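Local coordinates for protein OLD nuclease (Thermus scotoductus, PDB 6P74) that degrades linear and supercoiled double-stranded DNA from 5' to 3' with the help of divalent metal ions, and has a DNA-stimulated ATPase activity, at residues A[193-196]-A[197-201]; A[290-293]-A[294-298]; A[440-443]-A[444-447]. All coordinates share one frame; numbering follows the deposited sequence.

Interaction 1: A[193-196]-A[197-201]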
loop_
_atom_site.group_PDB
_atom_site.type_symbol
_atom_site.label_atom_id
_atom_site.label_comp_id
_atom_site.label_asym_id
_atom_site.label_seq_id
_atom_site.Cartn_x
_atom_site.Cartn_y
_atom_site.Cartn_z
ATOM N N GLU A 193 25.019 -20.266 8.590
ATOM C CA GLU A 193 25.039 -19.065 9.413
ATOM C C GLU A 193 26.338 -18.281 9.219
ATOM O O GLU A 193 26.319 -17.049 9.142
ATOM C CB GLU A 193 24.833 -19.476 10.875
ATOM C CG GLU A 193 24.901 -18.383 11.934
ATOM C CD GLU A 193 24.767 -18.957 13.354
ATOM O OE1 GLU A 193 23.637 -18.971 13.898
ATOM O OE2 GLU A 193 25.791 -19.414 13.916
ATOM N N LYS A 194 27.476 -18.976 9.120
ATOM C CA LYS A 194 28.748 -18.293 8.913
ATOM C C LYS A 194 28.805 -17.636 7.536
ATOM O O LYS A 194 29.335 -16.529 7.390
ATOM C CB LYS A 194 29.905 -19.280 9.112
ATOM C CG LYS A 194 31.318 -18.739 8.844
ATOM C CD LYS A 194 32.364 -19.861 9.103
ATOM C CE LYS A 194 33.813 -19.398 8.916
ATOM N NZ LYS A 194 34.827 -20.505 9.107
ATOM N N THR A 195 28.252 -18.286 6.515
ATOM C CA THR A 195 28.212 -17.655 5.210
ATOM C C THR A 195 27.405 -16.366 5.264
ATOM O O THR A 195 27.865 -15.319 4.804
ATOM C CB THR A 195 27.642 -18.623 4.180
ATOM O OG1 THR A 195 28.588 -19.678 3.966
ATOM C CG2 THR A 195 27.318 -17.890 2.846
ATOM N N ILE A 196 26.211 -16.417 5.860
ATOM C CA ILE A 196 25.387 -15.217 5.992
ATOM C C ILE A 196 26.145 -14.119 6.740
ATOM O O ILE A 196 26.315 -13.000 6.240
ATOM C CB ILE A 196 24.055 -15.551 6.686
ATOM C CG1 ILE A 196 23.278 -16.586 5.876
ATOM C CG2 ILE A 196 23.217 -14.278 6.899
ATOM C CD1 ILE A 196 21.917 -16.957 6.477
ATOM N N ALA A 197 26.620 -14.431 7.946
ATOM C CA ALA A 197 27.194 -13.406 8.810
ATOM C C ALA A 197 28.474 -12.826 8.224
ATOM O O ALA A 197 28.704 -11.615 8.302
ATOM C CB ALA A 197 27.466 -13.985 10.203
ATOM N N GLU A 198 29.331 -13.672 7.659
ATOM C CA GLU A 198 30.562 -13.156 7.080
ATOM C C GLU A 198 30.260 -12.280 5.875
ATOM O O GLU A 198 30.888 -11.234 5.691
ATOM C CB GLU A 198 31.506 -14.299 6.692
ATOM C CG GLU A 198 32.139 -15.055 7.863
ATOM C CD GLU A 198 33.010 -14.172 8.758
ATOM O OE1 GLU A 198 34.252 -14.179 8.593
ATOM O OE2 GLU A 198 32.448 -13.472 9.631
ATOM N N THR A 199 29.300 -12.689 5.047
ATOM C CA THR A 199 28.973 -11.897 3.871
ATOM C C THR A 199 28.375 -10.558 4.274
ATOM O O THR A 199 28.828 -9.501 3.813
ATOM C CB THR A 199 28.021 -12.676 2.964
ATOM O OG1 THR A 199 28.693 -13.833 2.458
ATOM C CG2 THR A 199 27.542 -11.833 1.803
ATOM N N ALA A 200 27.370 -10.582 5.157
ATOM C CA ALA A 200 26.806 -9.337 5.662
ATOM C C ALA A 200 27.882 -8.413 6.229
ATOM O O ALA A 200 27.836 -7.194 6.020
ATOM C CB ALA A 200 25.746 -9.633 6.721
ATOM N N LYS A 201 28.858 -8.968 6.954
ATOM C CA LYS A 201 29.874 -8.110 7.559
ATOM C C LYS A 201 30.764 -7.493 6.495
ATOM O O LYS A 201 31.179 -6.338 6.623
ATOM C CB LYS A 201 30.710 -8.881 8.576
ATOM C CG LYS A 201 30.071 -8.985 9.953
ATOM C CD LYS A 201 31.049 -9.608 10.935
ATOM C CE LYS A 201 30.391 -9.902 12.276
ATOM N NZ LYS A 201 31.391 -10.469 13.231
#
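The carbonyl plane of Thr-195 is approached from both faces by Thr-199, whose amide N and hydroxyl OG1 both bond Thr-195 O. Thr-199 OG1 donates to Thr-195 O at 2.9 Å, tilted 30° from that plane, while the amide N of Thr-199 lies 3.0 Å from the same oxygen. With OG1 beside its own backbone N (chi1 -65°), the hydroxyl of Thr-199 is turned back along the helix, and one acceptor is held by two bonds. The hydroxyl of Thr-195 likewise bonds back to Gln-191 O. On the outer side the aliphatic parts of Lys-194 and Glu-198 touch, CG to CG at 3.9 Å, but their charged ends stay apart, with Lys-194 NZ 6.4 Å from Glu-198 OE1. Ile-196 and Ala-200 form a buried stripe, linked by the bond from Ala-200 N to Ile-196 O, and pack on Phe-219 and Ile-217 of strand 217-220. The same stripe meets Gly-258 and Ala-254 of the second subunit, and Thr-199 packs on its Glu-261. The arrangement is a regular alpha-helical turn with a threonine hydroxyl bonded back to the i-4 carbonyl, set in helix 187-205 of the dimerization domain.

Interaction 2: A[290-293]-A[294-298]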
loop_
_atom_site.group_PDB
_atom_site.type_symbol
_atom_site.label_atom_id
_atom_site.label_comp_id
_atom_site.label_asym_id
_atom_site.label_seq_id
_atom_site.Cartn_x
_atom_site.Cartn_y
_atom_site.Cartn_z
ATOM N N PHE A 290 -16.824 -7.396 20.812
ATOM C CA PHE A 290 -15.669 -6.517 20.654
ATOM C C PHE A 290 -16.063 -5.041 20.802
ATOM O O PHE A 290 -15.420 -4.280 21.541
ATOM C CB PHE A 290 -15.020 -6.802 19.291
ATOM C CG PHE A 290 -13.612 -6.285 19.144
ATOM C CD1 PHE A 290 -12.839 -5.969 20.263
ATOM C CD2 PHE A 290 -13.059 -6.114 17.881
ATOM C CE1 PHE A 290 -11.548 -5.484 20.111
ATOM C CE2 PHE A 290 -11.763 -5.641 17.726
ATOM C CZ PHE A 290 -11.010 -5.316 18.835
ATOM N N TYR A 291 -17.124 -4.620 20.109
ATOM C CA TYR A 291 -17.573 -3.234 20.201
ATOM C C TYR A 291 -17.892 -2.843 21.642
ATOM O O TYR A 291 -17.474 -1.782 22.116
ATOM C CB TYR A 291 -18.792 -3.010 19.305
ATOM C CG TYR A 291 -19.333 -1.588 19.320
ATOM C CD1 TYR A 291 -18.552 -0.519 18.910
ATOM C CD2 TYR A 291 -20.634 -1.321 19.734
ATOM C CE1 TYR A 291 -19.045 0.790 18.923
ATOM C CE2 TYR A 291 -21.135 -0.021 19.743
ATOM C CZ TYR A 291 -20.336 1.025 19.332
ATOM O OH TYR A 291 -20.835 2.310 19.338
ATOM N N ARG A 292 -18.651 -3.679 22.350
ATOM C CA ARG A 292 -18.953 -3.384 23.750
ATOM C C ARG A 292 -17.677 -3.243 24.568
ATOM O O ARG A 292 -17.584 -2.392 25.462
ATOM C CB ARG A 292 -19.832 -4.481 24.334
ATOM C CG ARG A 292 -20.495 -4.079 25.639
ATOM C CD ARG A 292 -20.403 -5.179 26.676
ATOM N NE ARG A 292 -19.014 -5.468 27.024
ATOM C CZ ARG A 292 -18.358 -4.892 28.030
ATOM N NH1 ARG A 292 -18.972 -3.985 28.793
ATOM N NH2 ARG A 292 -17.086 -5.220 28.268
ATOM N N LEU A 293 -16.680 -4.073 24.267
ATOM C CA LEU A 293 -15.411 -4.020 24.974
ATOM C C LEU A 293 -14.667 -2.726 24.669
ATOM O O LEU A 293 -14.128 -2.085 25.580
ATOM C CB LEU A 293 -14.582 -5.241 24.590
ATOM C CG LEU A 293 -13.257 -5.571 25.233
ATOM C CD1 LEU A 293 -12.865 -6.927 24.722
ATOM C CD2 LEU A 293 -12.243 -4.562 24.810
ATOM N N LEU A 294 -14.629 -2.330 23.396
ATOM C CA LEU A 294 -13.952 -1.097 23.034
ATOM C C LEU A 294 -14.648 0.106 23.655
ATOM O O LEU A 294 -13.982 1.027 24.147
ATOM C CB LEU A 294 -13.872 -0.976 21.512
ATOM C CG LEU A 294 -12.937 -2.019 20.891
ATOM C CD1 LEU A 294 -13.091 -2.080 19.384
ATOM C CD2 LEU A 294 -11.476 -1.752 21.267
ATOM N N CYS A 295 -15.986 0.088 23.696
ATOM C CA CYS A 295 -16.716 1.204 24.287
ATOM C C CYS A 295 -16.483 1.301 25.788
ATOM O O CYS A 295 -16.394 2.407 26.332
ATOM C CB CYS A 295 -18.211 1.078 24.007
ATOM S SG CYS A 295 -18.693 1.353 22.306
ATOM N N GLU A 296 -16.424 0.168 26.496
ATOM C CA GLU A 296 -16.158 0.266 27.927
ATOM C C GLU A 296 -14.780 0.879 28.180
ATOM O O GLU A 296 -14.626 1.745 29.049
ATOM C CB GLU A 296 -16.288 -1.097 28.607
ATOM C CG GLU A 296 -16.245 -0.983 30.142
ATOM C CD GLU A 296 -16.118 -2.321 30.874
ATOM O OE1 GLU A 296 -16.419 -3.372 30.273
ATOM O OE2 GLU A 296 -15.717 -2.320 32.063
ATOM N N MET A 297 -13.774 0.484 27.394
ATOM C CA MET A 297 -12.426 0.998 27.623
ATOM C C MET A 297 -12.322 2.475 27.265
ATOM O O MET A 297 -11.623 3.239 27.946
ATOM C CB MET A 297 -11.416 0.188 26.824
ATOM C CG MET A 297 -11.543 -1.297 27.039
ATOM S SD MET A 297 -9.970 -2.142 26.869
ATOM C CE MET A 297 -9.556 -1.828 25.167
ATOM N N ALA A 298 -12.996 2.894 26.193
ATOM C CA ALA A 298 -13.002 4.308 25.843
ATOM C C ALA A 298 -13.736 5.136 26.894
ATOM O O ALA A 298 -13.258 6.203 27.294
ATOM C CB ALA A 298 -13.634 4.504 24.469
#
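Leu-294 CD1 sits over the centre of the Phe-290 ring, a CH-pi contact 3.8 Å from the ring centroid and only 11° off the ring normal. The aromatic ring swings alongside its own carbonyl carbon (chi1 -163°), which lays its face against the leucine one turn on. Beside this pair, Leu-293 and Met-297 run side by side in the same direction, Leu-293 CD2 meeting Met-297 CE at 3.8 Å. Phe-260 of helix 246-266 packs edge-to-face on Phe-290 and also touches Met-297, while Leu-294 rests on Ile-305 of strand 304-308; helix 284-299, the crossover helix of the beta-alpha-beta unit between strands 272-276 and 304-308, thus packs against both. A sulfur-aromatic contact follows: Cys-295 SG lies over one face of Tyr-291, 3.6 Å from the ring centroid and displaced toward the rim, nearest CE1 and CZ. Tyr-291 in turn packs on Tyr-307.

At the polar edge Arg-292 and Glu-296 lie side by side, pointing the same way, and form a salt bridge. The guanidinium of Arg-292 reaches end-on, NH1 and NH2 both donating to the single oxygen Glu-296 OE1, at 3.0 Å and 2.8 Å. OE1 lies in the guanidinium plane, yet the carboxylate is turned 65° from it, and NH1 approaches from above the carboxylate plane. Arg-264 brings a like charge close to Arg-292 and a long, weak ion pair to Glu-296. Sharing one oxygen between two N-H groups concentrates the pairing on OE1, and the carboxylate probably eases the gathering of two arginines at this edge.

Interaction 3: A[440-443]-A[444-447]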
loop_
_atom_site.group_PDB
_atom_site.type_symbol
_atom_site.label_atom_id
_atom_site.label_comp_id
_atom_site.label_asym_id
_atom_site.label_seq_id
_atom_site.Cartn_x
_atom_site.Cartn_y
_atom_site.Cartn_z
ATOM N N ARG A 440 -70.023 11.631 21.810
ATOM C CA ARG A 440 -70.840 10.786 22.674
ATOM C C ARG A 440 -70.052 10.104 23.788
ATOM O O ARG A 440 -70.663 9.628 24.750
ATOM C CB ARG A 440 -71.558 9.715 21.846
ATOM C CG ARG A 440 -72.505 10.262 20.781
ATOM C CD ARG A 440 -73.025 9.148 19.892
ATOM N NE ARG A 440 -74.484 9.110 19.867
ATOM C CZ ARG A 440 -75.230 9.682 18.924
ATOM N NH1 ARG A 440 -74.652 10.336 17.920
ATOM N NH2 ARG A 440 -76.557 9.597 18.985
ATOM N N ALA A 441 -68.722 10.044 23.697
ATOM C CA ALA A 441 -67.939 9.352 24.713
ATOM C C ALA A 441 -68.050 10.063 26.063
ATOM O O ALA A 441 -68.612 11.157 26.189
ATOM C CB ALA A 441 -66.473 9.243 24.293
ATOM N N ASP A 442 -67.500 9.426 27.091
ATOM C CA ASP A 442 -67.523 10.037 28.411
ATOM C C ASP A 442 -66.442 11.133 28.524
ATOM O O ASP A 442 -65.516 11.213 27.719
ATOM C CB ASP A 442 -67.338 8.965 29.491
ATOM C CG ASP A 442 -65.884 8.684 29.788
ATOM O OD1 ASP A 442 -65.179 8.185 28.884
ATOM O OD2 ASP A 442 -65.449 8.993 30.928
ATOM N N GLU A 443 -66.580 11.975 29.555
ATOM C CA GLU A 443 -65.669 13.098 29.785
ATOM C C GLU A 443 -64.191 12.677 29.712
ATOM O O GLU A 443 -63.386 13.338 29.050
ATOM C CB GLU A 443 -66.007 13.751 31.137
ATOM C CG GLU A 443 -65.378 15.138 31.405
ATOM C CD GLU A 443 -63.921 15.061 31.870
ATOM O OE1 GLU A 443 -63.089 15.808 31.303
ATOM O OE2 GLU A 443 -63.615 14.243 32.787
ATOM N N GLU A 444 -63.807 11.574 30.367
ATOM C CA GLU A 444 -62.381 11.224 30.387
ATOM C C GLU A 444 -61.878 10.845 28.995
ATOM O O GLU A 444 -60.765 11.213 28.606
ATOM C CB GLU A 444 -62.098 10.098 31.403
ATOM C CG GLU A 444 -60.589 9.658 31.476
ATOM C CD GLU A 444 -60.256 8.797 32.693
ATOM O OE1 GLU A 444 -60.831 9.035 33.792
ATOM O OE2 GLU A 444 -59.415 7.880 32.548
ATOM N N THR A 445 -62.679 10.132 28.219
ATOM C CA THR A 445 -62.229 9.751 26.890
ATOM C C THR A 445 -62.112 10.966 25.972
ATOM O O THR A 445 -61.131 11.090 25.234
ATOM C CB THR A 445 -63.174 8.697 26.298
ATOM O OG1 THR A 445 -64.512 9.182 26.375
ATOM C CG2 THR A 445 -63.105 7.436 27.107
ATOM N N ARG A 446 -63.089 11.880 26.016
ATOM C CA ARG A 446 -63.004 13.091 25.200
ATOM C C ARG A 446 -61.777 13.912 25.566
ATOM O O ARG A 446 -61.009 14.323 24.686
ATOM C CB ARG A 446 -64.278 13.929 25.346
ATOM C CG ARG A 446 -65.503 13.180 24.937
ATOM C CD ARG A 446 -66.740 14.053 24.797
ATOM N NE ARG A 446 -66.901 15.068 25.838
ATOM C CZ ARG A 446 -67.616 14.908 26.947
ATOM N NH1 ARG A 446 -68.233 13.761 27.198
ATOM N NH2 ARG A 446 -67.713 15.903 27.815
ATOM N N ARG A 447 -61.570 14.147 26.871
ATOM C CA ARG A 447 -60.415 14.920 27.321
ATOM C C ARG A 447 -59.112 14.235 26.913
ATOM O O ARG A 447 -58.204 14.888 26.392
ATOM C CB ARG A 447 -60.482 15.153 28.840
ATOM C CG ARG A 447 -59.163 15.659 29.483
ATOM C CD ARG A 447 -59.375 16.180 30.876
ATOM N NE ARG A 447 -60.283 15.300 31.626
ATOM C CZ ARG A 447 -59.922 14.169 32.228
ATOM N NH1 ARG A 447 -58.656 13.782 32.181
ATOM N NH2 ARG A 447 -60.827 13.423 32.861
#
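Asp-442 accepts from the amides of Glu-444 and Thr-445 at the N-cap of helix 443-467, a long helix of the Toprim domain. Among the capping bonds, Glu-444 N to Asp-442 OD2 is weak at 3.1 Å. Thr-445 N reaches Asp-442 OD1 at 3.2 Å, although the modelled place of OD1 is less certain. The carboxyl carbon CG of Asp-442 stands between its backbone N and carbonyl carbon (chi1 87°), which bends the acid over the amides of Glu-444 and Thr-445 in the first turn. There its negative charge would favourably face the positive end of the helix dipole.

Backbone bonds begin the helix proper, from Arg-446 N to Asp-442 O and from Arg-447 N to Glu-443 O. A side-chain to main-chain bond ties the incoming loop to this turn: Arg-446 NH1 donates to Ala-441 O at 2.8 Å, with the oxygen in the guanidinium plane. One face of the same guanidinium lies over Glu-443 CA, displaced toward the rim, while the arginine also packs on Ile-437 and Glu-439 of the loop.

Ionic pairing is carried by Glu-443 and Arg-447, one helical turn apart, whose carboxylate and guanidinium are nearly coplanar at 26°. Glu-444 has its own ion pair one turn on, with Lys-448. The grip on Glu-443 is side-on, one nitrogen to each oxygen: Arg-447 NE takes the syn lone pair of OE1 at 2.9 Å, and Arg-447 NH2 meets OE2 in an almost straight bond, with an N-H...O angle of 176°.

The three contacts follow one another along the chain without touching and mark three parts of an elongated molecule. Interaction 1 belongs to the dimerization domain, interaction 2 to the ATPase core and interaction 3 to the Toprim domain. Centre to centre, interaction 2 lies about 48 Å from interaction 1 and 51 Å from interaction 3. The centres of interactions 1 and 3 are about 98 Å apart, on opposite sides of the chain's centre, consistent with a nuclease domain that faces away from the dimerization domain. All are local contacts within a helix or at its N-terminus, away from the annotated ATP and metal sites, including the samarium at Asp-431 and Glu-480. Helix 246-266 relates the first two: it covers interaction 2 within the chain, and its counterpart in the second subunit packs against interaction 1.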